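Local structure of sialidase B (4XHX) at residues 205-210 with 629-634; 228-233 with 640-645; 260-265 with 283-288; 306-311 with 449-454. The protein hydrolyses alpha-(2->3), alpha-(2->6) and alpha-(2->8) linkages of terminal sialic acids in oligosaccharides, glycoproteins and glycolipids. The protein carries 1 engineered substitution. All coordinates share one frame; numbering follows the deposited sequence.

How the interactions relate
All four contacts are buried, and their chemistry follows their place in the propeller. Interaction 1 lies about 3 Å from the centre of the chain and combines a salt bridge with apolar packing of a proline: a carboxylate orients the arginine that binds the sulfonate. Interaction 2, its neighbour through Tyr-205 and a probable hydrogen bond between Asp-634 and Glu-640, joins two loops by imidazole and hydroxyl groups beside Asp-232, by similarity the proton acceptor. Interactions 3 and 4 lie farther out and share one sheet, where strands 286-294 and 301-308 are paired; the first is largely aromatic and water-bridged, while the second joins an aspartate to a backbone amide beside the chlorobenzyl ring.

Interaction 1 of 4, residues 205-210 with 629-634; sequences YFRIPT and LFEKYD. With JKK (2-[(3-chlorobenzyl)amino]ethanesulfonic acid), chain B.
Glu-631, at the end of strand 626-631, extends its carboxylate to the Phe-Arg-Ile-Pro sequence at 206-209, where one oxygen serves two donors. Ile-208 N donates to OE2 of Glu-631 at 3.0 Å, meeting the anti lone pair of that oxygen in a nearly straight bond. NE of Arg-207 forms a salt bridge to the same OE2 at 2.8 Å; this donor stands well above the carboxylate plane, although OE2 itself sits at the guanidinium edge, with the two planes 70° apart. A bend in the arginine chain (chi3 62°) turns the guanidinium so that NE faces the glutamate and the two terminal nitrogens face the ligand. NH1 and NH2 of Arg-207 both donate to sulfonate oxygen OAC of JKK, NH2 at 3.0 Å. OH of Tyr-633 flanks the arginine, 3.3 Å from CD of Arg-207, its ring almost perpendicular to the guanidinium. Next to this polar group Pro-209 packs against Leu-629, its CB a tight 3.5 Å from CD2 of the leucine; a rigid apolar ring suits that narrow place. The other glutamate oxygen, OE1, accepts from Tyr-615 N and Ser-635 OG. With Arg-519 and Arg-581, Arg-207 forms the sialidase arginine triad, by similarity the substrate-binding group. The buried carboxylate probably balances part of the triad's positive charge, while fixing the direction in which Arg-207 presents its N-H groups to an anion.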
# COMPACT_ATOMS: atom_id res chain seq x y z
N TYR A 205 0.93 8.03 3.19
CA TYR A 205 1.09 6.57 3.03
C TYR A 205 -0.09 5.93 2.30
O TYR A 205 -1.20 6.44 2.35
CB TYR A 205 1.27 5.92 4.41
CG TYR A 205 2.30 6.66 5.21
CD1 TYR A 205 3.65 6.50 4.94
CD2 TYR A 205 1.92 7.59 6.18
CE1 TYR A 205 4.61 7.21 5.64
CE2 TYR A 205 2.88 8.30 6.90
CZ TYR A 205 4.22 8.11 6.63
OH TYR A 205 5.18 8.81 7.33
N PHE A 206 0.18 4.82 1.62
CA PHE A 206 -0.86 4.09 0.91
C PHE A 206 -0.62 2.59 1.03
O PHE A 206 0.53 2.13 1.07
CB PHE A 206 -0.91 4.50 -0.57
CG PHE A 206 -1.13 5.96 -0.78
CD1 PHE A 206 -2.41 6.49 -0.85
CD2 PHE A 206 -0.05 6.82 -0.90
CE1 PHE A 206 -2.62 7.85 -1.03
CE2 PHE A 206 -0.24 8.19 -1.07
CZ PHE A 206 -1.53 8.70 -1.15
N ARG A 207 -1.71 1.84 1.09
CA ARG A 207 -1.64 0.38 1.04
C ARG A 207 -2.89 -0.16 0.36
O ARG A 207 -3.85 0.58 0.14
CB ARG A 207 -1.54 -0.21 2.45
CG ARG A 207 -0.13 -0.25 3.02
CD ARG A 207 -0.01 -1.40 4.04
NE ARG A 207 -0.26 -2.72 3.44
CZ ARG A 207 -0.34 -3.85 4.14
NH1 ARG A 207 -0.21 -3.81 5.47
NH2 ARG A 207 -0.56 -5.01 3.53
N ILE A 208 -2.88 -1.45 0.07
CA ILE A 208 -4.05 -2.16 -0.43
C ILE A 208 -4.54 -1.63 -1.81
O ILE A 208 -5.68 -1.20 -1.94
CB ILE A 208 -5.22 -2.13 0.62
CG1 ILE A 208 -4.70 -2.22 2.08
CG2 ILE A 208 -6.20 -3.24 0.35
CD1 ILE A 208 -3.88 -3.46 2.43
N PRO A 209 -3.67 -1.66 -2.84
CA PRO A 209 -4.08 -1.20 -4.18
C PRO A 209 -5.10 -2.14 -4.81
O PRO A 209 -5.07 -3.35 -4.55
CB PRO A 209 -2.78 -1.30 -4.98
CG PRO A 209 -1.99 -2.40 -4.29
CD PRO A 209 -2.27 -2.12 -2.83
N THR A 210 -5.99 -1.56 -5.63
CA THR A 210 -6.86 -2.33 -6.53
C THR A 210 -6.76 -1.79 -7.96
O THR A 210 -6.35 -0.64 -8.17
CB THR A 210 -8.32 -2.27 -6.08
OG1 THR A 210 -8.88 -0.98 -6.42
CG2 THR A 210 -8.41 -2.52 -4.56
N LEU A 629 -0.33 -2.72 -10.05
CA LEU A 629 -0.15 -1.71 -9.01
C LEU A 629 0.11 -2.50 -7.73
O LEU A 629 -0.72 -3.28 -7.31
CB LEU A 629 -1.42 -0.88 -8.86
CG LEU A 629 -1.40 0.25 -7.84
CD1 LEU A 629 -0.38 1.28 -8.22
CD2 LEU A 629 -2.79 0.86 -7.70
N PHE A 630 1.28 -2.31 -7.13
CA PHE A 630 1.67 -3.20 -6.03
C PHE A 630 2.44 -2.48 -4.95
O PHE A 630 3.05 -1.44 -5.20
CB PHE A 630 2.50 -4.38 -6.55
CG PHE A 630 3.78 -3.96 -7.23
CD1 PHE A 630 3.79 -3.55 -8.56
CD2 PHE A 630 4.97 -3.96 -6.55
CE1 PHE A 630 4.96 -3.16 -9.18
CE2 PHE A 630 6.16 -3.58 -7.18
CZ PHE A 630 6.15 -3.18 -8.48
N GLU A 631 2.42 -3.05 -3.75
CA GLU A 631 3.28 -2.59 -2.66
C GLU A 631 4.72 -3.06 -2.89
O GLU A 631 5.04 -4.22 -2.67
CB GLU A 631 2.76 -3.13 -1.33
CG GLU A 631 1.37 -2.63 -0.96
CD GLU A 631 0.78 -3.32 0.26
OE1 GLU A 631 1.39 -4.29 0.79
OE2 GLU A 631 -0.32 -2.88 0.69
N LYS A 632 5.60 -2.16 -3.32
CA LYS A 632 6.99 -2.53 -3.54
C LYS A 632 7.79 -2.38 -2.25
O LYS A 632 8.71 -1.57 -2.17
CB LYS A 632 7.61 -1.71 -4.67
CG LYS A 632 8.89 -2.34 -5.23
CD LYS A 632 9.72 -1.35 -6.05
CE LYS A 632 11.01 -2.01 -6.51
NZ LYS A 632 10.73 -3.15 -7.42
N TYR A 633 7.42 -3.16 -1.23
CA TYR A 633 8.14 -3.21 0.02
C TYR A 633 7.54 -4.33 0.84
O TYR A 633 6.50 -4.87 0.48
CB TYR A 633 8.04 -1.87 0.78
CG TYR A 633 6.76 -1.66 1.55
CD1 TYR A 633 5.54 -1.47 0.91
CD2 TYR A 633 6.77 -1.63 2.94
CE1 TYR A 633 4.36 -1.27 1.64
CE2 TYR A 633 5.62 -1.43 3.67
CZ TYR A 633 4.42 -1.24 3.03
OH TYR A 633 3.30 -1.05 3.80
N ASP A 634 8.21 -4.72 1.91
CA ASP A 634 7.68 -5.76 2.79
C ASP A 634 6.71 -5.14 3.80
O ASP A 634 7.13 -4.62 4.85
CB ASP A 634 8.81 -6.52 3.50
CG ASP A 634 8.32 -7.79 4.21
OD1 ASP A 634 7.20 -7.78 4.76
OD2 ASP A 634 9.06 -8.80 4.21
CAE JKK B . -9.69 -5.25 8.04
CAF JKK B . -9.42 -4.47 9.22
CAG JKK B . -8.72 -6.18 7.60
CAH JKK B . -7.25 -5.53 9.48
CAI JKK B . -4.22 -7.49 6.96
CAJ JKK B . -3.00 -6.78 6.41
CAK JKK B . -6.45 -7.31 7.84
CAM JKK B . -8.21 -4.61 9.92
CAN JKK B . -7.52 -6.33 8.31
NAL JKK B . -5.33 -6.62 7.24
OAA JKK B . -1.42 -9.00 6.27
OAB JKK B . -1.09 -7.45 8.13
OAC JKK B . -0.34 -6.83 5.95
SAO JKK B . -1.37 -7.55 6.70
CL JKK B . -7.90 -3.65 11.34

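Interaction 2 of 4, residues 228-233 with 640-645; sequences GGTHDS and ELHLSN. With JKK (2-[(3-chlorobenzyl)amino]ethanesulfonic acid), chain B.
Gly-229 and His-642 bring two irregular loops within 4.8 Å, measured between their CA atoms. Both backbones have positive phi here, and the lack of a side chain at Gly-229 lets ND1 of His-642 approach its CA to 3.3 Å. The loops then exchange two bonds, each from a backbone amide of one to a side chain of the other. Thr-230 N donates to ND1 of His-642 at 3.0 Å, arriving in the ring plane, and His-642 N donates to OG1 of Thr-230 at 2.9 Å in an almost straight line. Held over its own main chain (chi1 51°), OG1 of Thr-230 can accept from that amide. His-642 also forms a T-shaped pair with His-231: its edge points at the His-231 face, planes 79° apart, with CE1 of His-642 3.2 Å from NE2 of His-231. NE2 of each histidine is hydrogen-bonded to the carbonyl oxygen of Lys-277, which fixes both rings. Histidine suits position 642: ND1 accepts from Thr-230 N, so the proton is probably on NE2, and a ring edge still meets His-231. Just beyond His-231, Asp-232 accepts a hydrogen bond from NAL of JKK at its OD2 (2.9 Å), while OD1 is paired with Arg-226. A loop between two strands of the first propeller blade, carrying an aspartate that is by similarity the proton acceptor, is characteristic of the family 33 sialidase active site.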
# COMPACT_ATOMS: atom_id res chain seq x y z
N GLY A 228 -2.20 7.79 9.36
CA GLY A 228 -1.41 7.51 10.56
C GLY A 228 -0.35 6.45 10.31
O GLY A 228 -0.38 5.39 10.93
N GLY A 229 0.60 6.73 9.43
CA GLY A 229 1.58 5.73 9.05
C GLY A 229 0.92 4.63 8.24
O GLY A 229 -0.21 4.81 7.76
N THR A 230 1.59 3.49 8.08
CA THR A 230 1.06 2.40 7.26
C THR A 230 0.23 1.40 8.06
O THR A 230 -0.19 0.36 7.52
CB THR A 230 2.19 1.65 6.51
OG1 THR A 230 3.21 1.28 7.44
CG2 THR A 230 2.80 2.52 5.43
N HIS A 231 -0.01 1.70 9.34
CA HIS A 231 -0.77 0.81 10.23
C HIS A 231 -2.17 0.53 9.68
O HIS A 231 -2.85 1.46 9.23
CB HIS A 231 -0.94 1.45 11.62
CG HIS A 231 0.35 1.64 12.36
ND1 HIS A 231 1.27 0.63 12.55
CD2 HIS A 231 0.85 2.74 12.99
CE1 HIS A 231 2.29 1.10 13.24
NE2 HIS A 231 2.07 2.37 13.52
N ASP A 232 -2.59 -0.74 9.73
CA ASP A 232 -4.01 -1.11 9.63
C ASP A 232 -4.80 -0.34 10.70
O ASP A 232 -4.23 0.06 11.72
CB ASP A 232 -4.21 -2.61 9.93
CG ASP A 232 -3.79 -3.52 8.78
OD1 ASP A 232 -3.37 -3.03 7.71
OD2 ASP A 232 -3.92 -4.74 8.96
N SER A 233 -6.10 -0.15 10.49
CA SER A 233 -6.97 0.37 11.56
C SER A 233 -6.74 -0.37 12.90
O SER A 233 -6.44 -1.56 12.88
CB SER A 233 -8.44 0.26 11.14
OG SER A 233 -8.62 0.75 9.82
N GLU A 640 10.05 -1.99 8.00
CA GLU A 640 9.70 -1.23 6.79
C GLU A 640 8.34 -0.52 6.92
O GLU A 640 7.62 -0.32 5.92
CB GLU A 640 9.75 -2.15 5.56
CG GLU A 640 11.07 -2.91 5.45
CD GLU A 640 11.36 -3.44 4.06
OE1 GLU A 640 10.48 -3.34 3.16
OE2 GLU A 640 12.48 -3.97 3.86
N LEU A 641 7.99 -0.15 8.15
CA LEU A 641 6.77 0.60 8.40
C LEU A 641 6.94 2.03 7.91
O LEU A 641 8.06 2.55 7.87
CB LEU A 641 6.45 0.65 9.90
CG LEU A 641 6.33 -0.66 10.67
CD1 LEU A 641 6.23 -0.33 12.17
CD2 LEU A 641 5.15 -1.50 10.20
N HIS A 642 5.81 2.65 7.57
CA HIS A 642 5.75 4.07 7.24
C HIS A 642 6.75 4.53 6.18
O HIS A 642 7.52 5.48 6.41
CB HIS A 642 5.91 4.91 8.51
CG HIS A 642 5.33 4.27 9.73
ND1 HIS A 642 4.06 3.73 9.75
CD2 HIS A 642 5.85 4.07 10.97
CE1 HIS A 642 3.82 3.22 10.95
NE2 HIS A 642 4.89 3.42 11.71
N LEU A 643 6.75 3.86 5.04
CA LEU A 643 7.52 4.31 3.88
C LEU A 643 6.60 5.04 2.89
O LEU A 643 5.47 4.61 2.66
CB LEU A 643 8.17 3.13 3.15
CG LEU A 643 8.99 2.12 3.96
CD1 LEU A 643 9.47 0.98 3.08
CD2 LEU A 643 10.16 2.83 4.62
N SER A 644 7.08 6.13 2.30
CA SER A 644 6.26 6.82 1.30
C SER A 644 6.56 6.39 -0.13
O SER A 644 7.71 6.08 -0.46
CB SER A 644 6.43 8.33 1.42
OG SER A 644 5.78 8.78 2.59
N ASN A 645 5.52 6.40 -0.96
CA ASN A 645 5.68 6.19 -2.40
C ASN A 645 6.30 4.85 -2.74
O ASN A 645 7.21 4.76 -3.56
CB ASN A 645 6.47 7.35 -3.02
CG ASN A 645 5.73 8.68 -2.94
OD1 ASN A 645 4.57 8.73 -2.53
ND2 ASN A 645 6.39 9.74 -3.35
CAE JKK B . -9.69 -5.25 8.04
CAF JKK B . -9.42 -4.47 9.22
CAG JKK B . -8.72 -6.18 7.60
CAH JKK B . -7.25 -5.53 9.48
CAI JKK B . -4.22 -7.49 6.96
CAJ JKK B . -3.00 -6.78 6.41
CAK JKK B . -6.45 -7.31 7.84
CAM JKK B . -8.21 -4.61 9.92
CAN JKK B . -7.52 -6.33 8.31
NAL JKK B . -5.33 -6.62 7.24
OAA JKK B . -1.42 -9.00 6.27
OAB JKK B . -1.09 -7.45 8.13
OAC JKK B . -0.34 -6.83 5.95
SAO JKK B . -1.37 -7.55 6.70
CL JKK B . -7.90 -3.65 11.34

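Interaction 3 of 4, residues 260-265 with 283-288; sequences FNDYEE and GSASFI. With JKK (2-[(3-chlorobenzyl)amino]ethanesulfonic acid), chain B.
The link between the outer edge of one sheet, strand 255-256, and the next, which begins with strand 286-294, is a long loop that folds back on itself, so that Phe-260, Asp-262 and Tyr-263 meet the chain entering the second sheet. Phe-260 lies against Phe-287 as an offset stack, centroids 4.4 Å apart and planes 17° from parallel. The methyl of Ala-285 packs beside the Phe-260 ring, its CB 3.4 Å from CD2 of Phe-260; so small a side chain lets the ring come this close. The next grip is polar. Asp-262 places CG between its own backbone N and carbonyl carbon (chi1 48°), which swings the carboxylate toward the other segment, where the syn lone pair of OD2 receives the amide of Ala-285, 2.8 Å from Ala-285 N, almost in line. Two waters also bind the carboxylate: one takes the amide of Tyr-263 and donates to OD1 of Asp-262 and OG of Ser-284, and the other donates to OD2 of Asp-262 and to the carbonyl oxygen of Gly-283, 2.7 Å from each. The hydroxyl of Ser-284 in turn donates to the carbonyl oxygen of Ala-285. On the far side of this polar cluster CB of Ser-284 makes a CH-pi contact over the face of Tyr-263, 3.8 Å from its centroid. The tyrosine OH is bonded to Glu-395, and Tyr-384 stacks on its ring. Here the aromatic stack and the carboxylate together seat a blade-to-blade crossover, the kind of connection by which a sialidase beta-propeller passes from one sheet to the next.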
# COMPACT_ATOMS: atom_id res chain seq x y z
N PHE A 260 -14.16 9.92 6.10
CA PHE A 260 -14.70 10.43 7.33
C PHE A 260 -14.01 11.77 7.60
O PHE A 260 -12.95 12.04 7.05
CB PHE A 260 -14.43 9.43 8.46
CG PHE A 260 -15.41 8.28 8.51
CD1 PHE A 260 -16.78 8.50 8.44
CD2 PHE A 260 -14.95 6.97 8.67
CE1 PHE A 260 -17.69 7.44 8.52
CE2 PHE A 260 -15.86 5.91 8.76
CZ PHE A 260 -17.22 6.14 8.67
N ASN A 261 -14.61 12.60 8.44
CA ASN A 261 -14.08 13.94 8.68
C ASN A 261 -13.80 14.23 10.15
O ASN A 261 -13.51 15.37 10.49
CB ASN A 261 -15.05 14.99 8.16
CG ASN A 261 -15.58 14.67 6.78
OD1 ASN A 261 -14.86 14.76 5.80
ND2 ASN A 261 -16.86 14.30 6.71
N ASP A 262 -13.91 13.22 11.01
CA ASP A 262 -13.71 13.42 12.44
C ASP A 262 -12.27 13.82 12.79
O ASP A 262 -12.04 14.53 13.77
CB ASP A 262 -14.16 12.19 13.24
CG ASP A 262 -13.61 10.87 12.68
OD1 ASP A 262 -13.49 10.73 11.45
OD2 ASP A 262 -13.32 9.95 13.48
N TYR A 263 -11.32 13.37 11.97
CA TYR A 263 -9.93 13.82 12.05
C TYR A 263 -9.56 14.49 10.72
O TYR A 263 -10.04 14.08 9.66
CB TYR A 263 -8.98 12.65 12.32
CG TYR A 263 -8.85 12.27 13.79
CD1 TYR A 263 -9.97 11.95 14.55
CD2 TYR A 263 -7.61 12.24 14.41
CE1 TYR A 263 -9.86 11.61 15.88
CE2 TYR A 263 -7.48 11.91 15.76
CZ TYR A 263 -8.61 11.59 16.48
OH TYR A 263 -8.51 11.25 17.81
N GLU A 264 -8.72 15.52 10.80
CA GLU A 264 -8.17 16.19 9.61
C GLU A 264 -7.40 15.22 8.70
O GLU A 264 -6.72 14.32 9.18
CB GLU A 264 -7.25 17.35 10.03
CG GLU A 264 -6.72 18.20 8.89
CD GLU A 264 -5.64 19.20 9.34
OE1 GLU A 264 -5.29 19.21 10.54
OE2 GLU A 264 -5.15 19.96 8.49
N GLU A 265 -7.52 15.42 7.40
CA GLU A 265 -6.63 14.78 6.44
C GLU A 265 -5.23 15.44 6.48
O GLU A 265 -4.99 16.46 5.85
CB GLU A 265 -7.24 14.86 5.03
CG GLU A 265 -8.25 13.74 4.70
CD GLU A 265 -9.68 14.04 5.17
OE1 GLU A 265 -10.06 15.23 5.17
OE2 GLU A 265 -10.42 13.09 5.54
N GLY A 283 -8.30 7.55 17.99
CA GLY A 283 -9.67 8.03 18.13
C GLY A 283 -10.41 8.36 16.84
O GLY A 283 -11.45 9.01 16.87
N SER A 284 -9.88 7.91 15.70
CA SER A 284 -10.49 8.19 14.40
C SER A 284 -11.28 7.00 13.84
O SER A 284 -10.90 5.84 14.01
CB SER A 284 -9.40 8.60 13.38
OG SER A 284 -9.95 8.90 12.10
N ALA A 285 -12.38 7.29 13.17
CA ALA A 285 -13.07 6.29 12.37
C ALA A 285 -12.24 6.07 11.10
O ALA A 285 -11.44 6.93 10.73
CB ALA A 285 -14.48 6.76 12.04
N SER A 286 -12.37 4.91 10.45
CA SER A 286 -11.61 4.67 9.22
C SER A 286 -12.28 3.66 8.31
O SER A 286 -13.16 2.91 8.73
CB SER A 286 -10.19 4.16 9.52
OG SER A 286 -10.26 2.97 10.27
N PHE A 287 -11.83 3.64 7.06
CA PHE A 287 -12.16 2.57 6.12
C PHE A 287 -10.89 1.77 5.85
O PHE A 287 -9.79 2.24 6.12
CB PHE A 287 -12.68 3.15 4.80
CG PHE A 287 -13.87 4.05 4.97
CD1 PHE A 287 -13.69 5.40 5.24
CD2 PHE A 287 -15.15 3.54 4.88
CE1 PHE A 287 -14.77 6.23 5.39
CE2 PHE A 287 -16.25 4.36 5.04
CZ PHE A 287 -16.06 5.71 5.30
N ILE A 288 -11.03 0.56 5.35
CA ILE A 288 -9.87 -0.27 5.07
C ILE A 288 -10.29 -1.40 4.15
O ILE A 288 -11.40 -1.90 4.26
CB ILE A 288 -9.22 -0.79 6.39
CG1 ILE A 288 -8.03 -1.72 6.11
CG2 ILE A 288 -10.25 -1.48 7.26
CD1 ILE A 288 -7.22 -2.07 7.39
CAE JKK B . -9.69 -5.25 8.04
CAF JKK B . -9.42 -4.47 9.22
CAG JKK B . -8.72 -6.18 7.60
CAH JKK B . -7.25 -5.53 9.48
CAI JKK B . -4.22 -7.49 6.96
CAJ JKK B . -3.00 -6.78 6.41
CAK JKK B . -6.45 -7.31 7.84
CAM JKK B . -8.21 -4.61 9.92
CAN JKK B . -7.52 -6.33 8.31
NAL JKK B . -5.33 -6.62 7.24
OAA JKK B . -1.42 -9.00 6.27
OAB JKK B . -1.09 -7.45 8.13
OAC JKK B . -0.34 -6.83 5.95
SAO JKK B . -1.37 -7.55 6.70
CL JKK B . -7.90 -3.65 11.34
O HOH W 1 -11.18 10.74 10.44
O HOH W 2 -13.79 10.09 16.12

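Interaction 4 of 4, residues 306-311 with 449-454; sequences DVMPAG and GTYLCP. With JKK (2-[(3-chlorobenzyl)amino]ethanesulfonic acid), chain B.
The ring of Tyr-451 meets strand 301-308 along its edge: OD2 of Asp-306 lies near the ring plane, 3.9 Å from CD1 of Tyr-451, and CE of Met-308 also sits close to that plane, 4.4 Å from CE1. The chlorobenzyl ring of JKK approaches obliquely, with its CAE 3.7 Å from CD1 of Tyr-451. The other flat group, the Asp-306 carboxylate, divides its work between its oxygens. OD1 accepts the amide of Leu-452 through its syn lone pair, 2.9 Å from Leu-452 N and close to straight (166°), while OD2 turns toward the ligand and lies 3.3 Å from CAE of JKK. That bond joins the end of strand 301-308 to the start of strand 451-459, although the two are not neighbours in the sheet, since strand 286-294 runs between them. CB of Leu-452 lies 3.3 Å from the same OD1 of Asp-306, so the residue's own side chain crowds the acceptor, and it also packs on Ser-291 and Thr-470. Met-308 bends at chi2 (-83°), which brings its methyl to the ligand, CE 3.3 Å from CAF of JKK; a flexible, apolar side chain can adjust to the ring bound here. Ile-288 of the adjoining strand lines the same ring. One carboxylate oxygen is thus held by a backbone amide while the other lies against a ligand ring carbon, so the negative charge is partly met by the protein, and the close ring C-H can give OD2 only a weak electrostatic attraction at best.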
# COMPACT_ATOMS: atom_id res chain seq x y z
N ASP A 306 -14.33 -2.22 4.08
CA ASP A 306 -14.65 -2.36 5.50
C ASP A 306 -14.76 -0.98 6.15
O ASP A 306 -14.07 -0.04 5.77
CB ASP A 306 -13.57 -3.16 6.26
CG ASP A 306 -13.36 -4.59 5.72
OD1 ASP A 306 -14.26 -5.20 5.12
OD2 ASP A 306 -12.24 -5.10 5.91
N VAL A 307 -15.63 -0.85 7.15
CA VAL A 307 -15.74 0.39 7.91
C VAL A 307 -15.51 0.14 9.38
O VAL A 307 -15.99 -0.86 9.92
CB VAL A 307 -17.15 0.98 7.83
CG1 VAL A 307 -17.11 2.46 8.23
CG2 VAL A 307 -17.73 0.77 6.46
N MET A 308 -14.81 1.07 10.02
CA MET A 308 -14.45 0.95 11.43
C MET A 308 -14.82 2.21 12.19
O MET A 308 -14.40 3.30 11.81
CB MET A 308 -12.94 0.74 11.57
CG MET A 308 -12.36 -0.37 10.72
SD MET A 308 -12.55 -1.95 11.53
CE MET A 308 -12.29 -3.06 10.16
N PRO A 309 -15.59 2.07 13.27
CA PRO A 309 -15.91 3.21 14.14
C PRO A 309 -14.64 3.64 14.86
O PRO A 309 -13.69 2.86 14.90
CB PRO A 309 -16.91 2.64 15.15
CG PRO A 309 -17.35 1.31 14.58
CD PRO A 309 -16.21 0.82 13.75
N ALA A 310 -14.65 4.86 15.40
CA ALA A 310 -13.50 5.47 16.07
C ALA A 310 -12.80 4.51 17.03
O ALA A 310 -13.44 3.87 17.86
CB ALA A 310 -13.91 6.74 16.80
N GLY A 311 -11.48 4.42 16.88
CA GLY A 311 -10.65 3.60 17.75
C GLY A 311 -10.63 2.11 17.45
O GLY A 311 -9.97 1.34 18.17
N GLY A 449 -19.34 -8.95 11.48
CA GLY A 449 -19.37 -9.06 10.04
C GLY A 449 -18.12 -9.68 9.46
O GLY A 449 -17.11 -9.85 10.15
N THR A 450 -18.18 -10.04 8.18
CA THR A 450 -17.02 -10.61 7.52
C THR A 450 -16.08 -9.50 7.06
O THR A 450 -16.41 -8.31 7.12
CB THR A 450 -17.43 -11.53 6.36
OG1 THR A 450 -18.11 -10.76 5.36
CG2 THR A 450 -18.35 -12.62 6.87
N TYR A 451 -14.90 -9.90 6.60
CA TYR A 451 -13.87 -8.97 6.17
C TYR A 451 -13.78 -8.98 4.65
O TYR A 451 -13.62 -10.04 4.04
CB TYR A 451 -12.54 -9.34 6.82
CG TYR A 451 -12.54 -9.02 8.29
CD1 TYR A 451 -12.27 -7.74 8.73
CD2 TYR A 451 -12.87 -9.99 9.24
CE1 TYR A 451 -12.30 -7.41 10.05
CE2 TYR A 451 -12.90 -9.67 10.58
CZ TYR A 451 -12.61 -8.38 10.98
OH TYR A 451 -12.63 -8.03 12.31
N LEU A 452 -13.92 -7.81 4.02
CA LEU A 452 -13.88 -7.75 2.56
C LEU A 452 -12.52 -8.22 2.02
O LEU A 452 -11.48 -7.90 2.58
CB LEU A 452 -14.18 -6.34 2.06
CG LEU A 452 -14.40 -6.18 0.56
CD1 LEU A 452 -15.67 -6.85 0.10
CD2 LEU A 452 -14.40 -4.72 0.16
N CYS A 453 -12.55 -8.98 0.94
CA CYS A 453 -11.31 -9.32 0.25
C CYS A 453 -10.97 -8.19 -0.69
O CYS A 453 -11.72 -7.91 -1.62
CB CYS A 453 -11.46 -10.62 -0.53
SG CYS A 453 -11.90 -12.05 0.51
N PRO A 454 -9.83 -7.52 -0.44
CA PRO A 454 -9.48 -6.37 -1.27
C PRO A 454 -9.10 -6.78 -2.69
O PRO A 454 -8.59 -7.88 -2.89
CB PRO A 454 -8.26 -5.78 -0.56
CG PRO A 454 -7.69 -6.93 0.22
CD PRO A 454 -8.90 -7.69 0.68
CAE JKK B . -9.69 -5.25 8.04
CAF JKK B . -9.42 -4.47 9.22
CAG JKK B . -8.72 -6.18 7.60
CAH JKK B . -7.25 -5.53 9.48
CAI JKK B . -4.22 -7.49 6.96
CAJ JKK B . -3.00 -6.78 6.41
CAK JKK B . -6.45 -7.31 7.84
CAM JKK B . -8.21 -4.61 9.92
CAN JKK B . -7.52 -6.33 8.31
NAL JKK B . -5.33 -6.62 7.24
OAA JKK B . -1.42 -9.00 6.27
OAB JKK B . -1.09 -7.45 8.13
OAC JKK B . -0.34 -6.83 5.95
SAO JKK B . -1.37 -7.55 6.70
CL JKK B . -7.90 -3.65 11.34